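Long-range contact in mandelate racemase/muconate lactonizing protein (Thermobispora bispora, PDB 3VC5), which probably catalyses the magnesium-dependent dehydration of D-glucarate to 5-dehydro-4-deoxy-D-glucarate, as a member of the enolase superfamily: residues Glu27-Pro32 / Ile55-Thr60. Numbering follows the deposited sequence.
Sequences EVRVTP and IVEVVT
R29 reaches across to E57 in a salt bridge, NH1 to OE1 at 2.9 Å, and the same guanidinium turns its NE to OE1 of E27 on its own strand, 3.1 Å away. Both oxygens lie at the edge of the guanidinium, close to its plane, yet R29 meets each carboxylate from above; the guanidinium and the E57 carboxylate stand 74° apart. The R29 chain, extended from CG to NE, runs alongside the equally extended E57. V59 covers one guanidinium face, its CG2 3.7 Å from CZ and over the centre of the group. E57 OE2 has a further salt bridge, to R403, and two arginines around this buried carboxylate would be expected to favour its ionised form.

Beneath these side chains, six backbone hydrogen bonds join the antiparallel strands, two in each of the hydrogen-bonded pairs E27–V59, R29–E57 and T31–I55. A water next to the last pair bridges T31 OG1 and I55 O, at 2.7 and 3.2 Å. The other sheet face is apolar: V28 CG1 meets V56 CG1 at 3.7 Å and V58 CG2 at 4.1 Å.

This is the first strand pair of the N-terminal domain's three-stranded sheet, with 55-60 in the middle, between 27-32 and strand 65-71. Helices 74-85 and 123-146 pack against the valine face, while helix 403-415 meets R29, T31 and I55 on the other.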
loop_
_atom_site.group_PDB
_atom_site.type_symbol
_atom_site.label_atom_id
_atom_site.label_comp_id
_atom_site.label_asym_id
_atom_site.label_seq_id
_atom_site.Cartn_x
_atom_site.Cartn_y
_atom_site.Cartn_z
ATOM N N GLU A 27 28.994 1.864 -1.914
ATOM C CA GLU A 27 29.322 0.622 -2.619
ATOM C C GLU A 27 28.272 -0.442 -2.309
ATOM O O GLU A 27 27.568 -0.364 -1.286
ATOM C CB GLU A 27 30.752 0.126 -2.314
ATOM C CG GLU A 27 30.884 -0.622 -1.019
ATOM C CD GLU A 27 32.309 -1.098 -0.720
ATOM O OE1 GLU A 27 32.710 -2.206 -1.160
ATOM O OE2 GLU A 27 33.023 -0.368 -0.013
ATOM N N VAL A 28 28.153 -1.424 -3.197
ATOM C CA VAL A 28 27.183 -2.499 -3.011
ATOM C C VAL A 28 27.928 -3.788 -3.322
ATOM O O VAL A 28 28.431 -3.975 -4.441
ATOM C CB VAL A 28 25.948 -2.344 -3.925
ATOM C CG1 VAL A 28 24.948 -3.481 -3.638
ATOM C CG2 VAL A 28 25.280 -0.979 -3.682
ATOM N N ARG A 29 28.074 -4.635 -2.305
ATOM C CA ARG A 29 28.822 -5.872 -2.443
ATOM C C ARG A 29 27.845 -6.981 -2.752
ATOM O O ARG A 29 26.823 -7.108 -2.079
ATOM C CB ARG A 29 29.529 -6.167 -1.121
ATOM C CG ARG A 29 30.439 -5.021 -0.694
ATOM C CD ARG A 29 30.861 -5.170 0.798
ATOM N NE ARG A 29 31.748 -4.069 1.185
ATOM C CZ ARG A 29 32.010 -3.709 2.439
ATOM N NH1 ARG A 29 31.412 -4.326 3.461
ATOM N NH2 ARG A 29 32.852 -2.700 2.673
ATOM N N VAL A 30 28.147 -7.764 -3.778
ATOM C CA VAL A 30 27.259 -8.830 -4.209
ATOM C C VAL A 30 28.012 -10.145 -4.156
ATOM O O VAL A 30 29.044 -10.288 -4.802
ATOM C CB VAL A 30 26.741 -8.578 -5.655
ATOM C CG1 VAL A 30 25.859 -9.771 -6.093
ATOM C CG2 VAL A 30 25.972 -7.254 -5.737
ATOM N N THR A 31 27.497 -11.096 -3.363
ATOM C CA THR A 31 28.179 -12.365 -3.107
ATOM C C THR A 31 27.286 -13.582 -3.312
ATOM O O THR A 31 26.373 -13.822 -2.510
ATOM C CB THR A 31 28.722 -12.395 -1.659
ATOM O OG1 THR A 31 29.466 -11.189 -1.423
ATOM C CG2 THR A 31 29.646 -13.622 -1.435
ATOM N N PRO A 32 27.546 -14.366 -4.377
ATOM C CA PRO A 32 26.740 -15.581 -4.520
ATOM C C PRO A 32 27.214 -16.618 -3.509
ATOM O O PRO A 32 28.420 -16.708 -3.218
ATOM C CB PRO A 32 27.018 -16.017 -5.965
ATOM C CG PRO A 32 28.459 -15.494 -6.244
ATOM C CD PRO A 32 28.565 -14.212 -5.444
ATOM N N ILE A 55 23.846 -12.867 -1.682
ATOM C CA ILE A 55 23.849 -11.936 -0.572
ATOM C C ILE A 55 24.272 -10.550 -1.046
ATOM O O ILE A 55 25.262 -10.394 -1.761
ATOM C CB ILE A 55 24.803 -12.426 0.537
ATOM C CG1 ILE A 55 24.440 -13.873 0.895
ATOM C CG2 ILE A 55 24.788 -11.477 1.730
ATOM C CD1 ILE A 55 23.038 -14.116 1.350
ATOM N N VAL A 56 23.514 -9.544 -0.630
ATOM C CA VAL A 56 23.851 -8.171 -0.976
ATOM C C VAL A 56 24.151 -7.353 0.272
ATOM O O VAL A 56 23.425 -7.429 1.261
ATOM C CB VAL A 56 22.646 -7.507 -1.736
ATOM C CG1 VAL A 56 22.840 -5.999 -1.885
ATOM C CG2 VAL A 56 22.456 -8.188 -3.081
ATOM N N GLU A 57 25.223 -6.556 0.225
ATOM C CA GLU A 57 25.518 -5.667 1.332
ATOM C C GLU A 57 25.708 -4.260 0.807
ATOM O O GLU A 57 26.624 -4.016 0.000
ATOM C CB GLU A 57 26.775 -6.133 2.103
ATOM C CG GLU A 57 27.038 -5.265 3.349
ATOM C CD GLU A 57 28.223 -5.727 4.179
ATOM O OE1 GLU A 57 29.211 -6.261 3.601
ATOM O OE2 GLU A 57 28.170 -5.538 5.422
ATOM N N VAL A 58 24.841 -3.342 1.246
ATOM C CA VAL A 58 24.890 -1.954 0.817
ATOM C C VAL A 58 25.653 -1.193 1.877
ATOM O O VAL A 58 25.399 -1.375 3.068
ATOM C CB VAL A 58 23.437 -1.356 0.650
ATOM C CG1 VAL A 58 23.513 0.164 0.392
ATOM C CG2 VAL A 58 22.701 -2.070 -0.496
ATOM N N VAL A 59 26.584 -0.340 1.450
ATOM C CA VAL A 59 27.403 0.440 2.374
ATOM C C VAL A 59 27.259 1.920 2.020
ATOM O O VAL A 59 27.477 2.312 0.870
ATOM C CB VAL A 59 28.894 0.066 2.285
ATOM C CG1 VAL A 59 29.671 0.705 3.435
ATOM C CG2 VAL A 59 29.077 -1.477 2.295
ATOM N N THR A 60 26.888 2.727 3.002
ATOM C CA THR A 60 26.786 4.171 2.809
ATOM C C THR A 60 28.135 4.870 2.905
ATOM O O THR A 60 29.148 4.289 3.364
ATOM C CB THR A 60 25.828 4.822 3.833
ATOM O OG1 THR A 60 26.437 4.818 5.132
ATOM C CG2 THR A 60 24.487 4.060 3.892
HETATM O O HOH W 1 27.876 -9.384 -0.292
#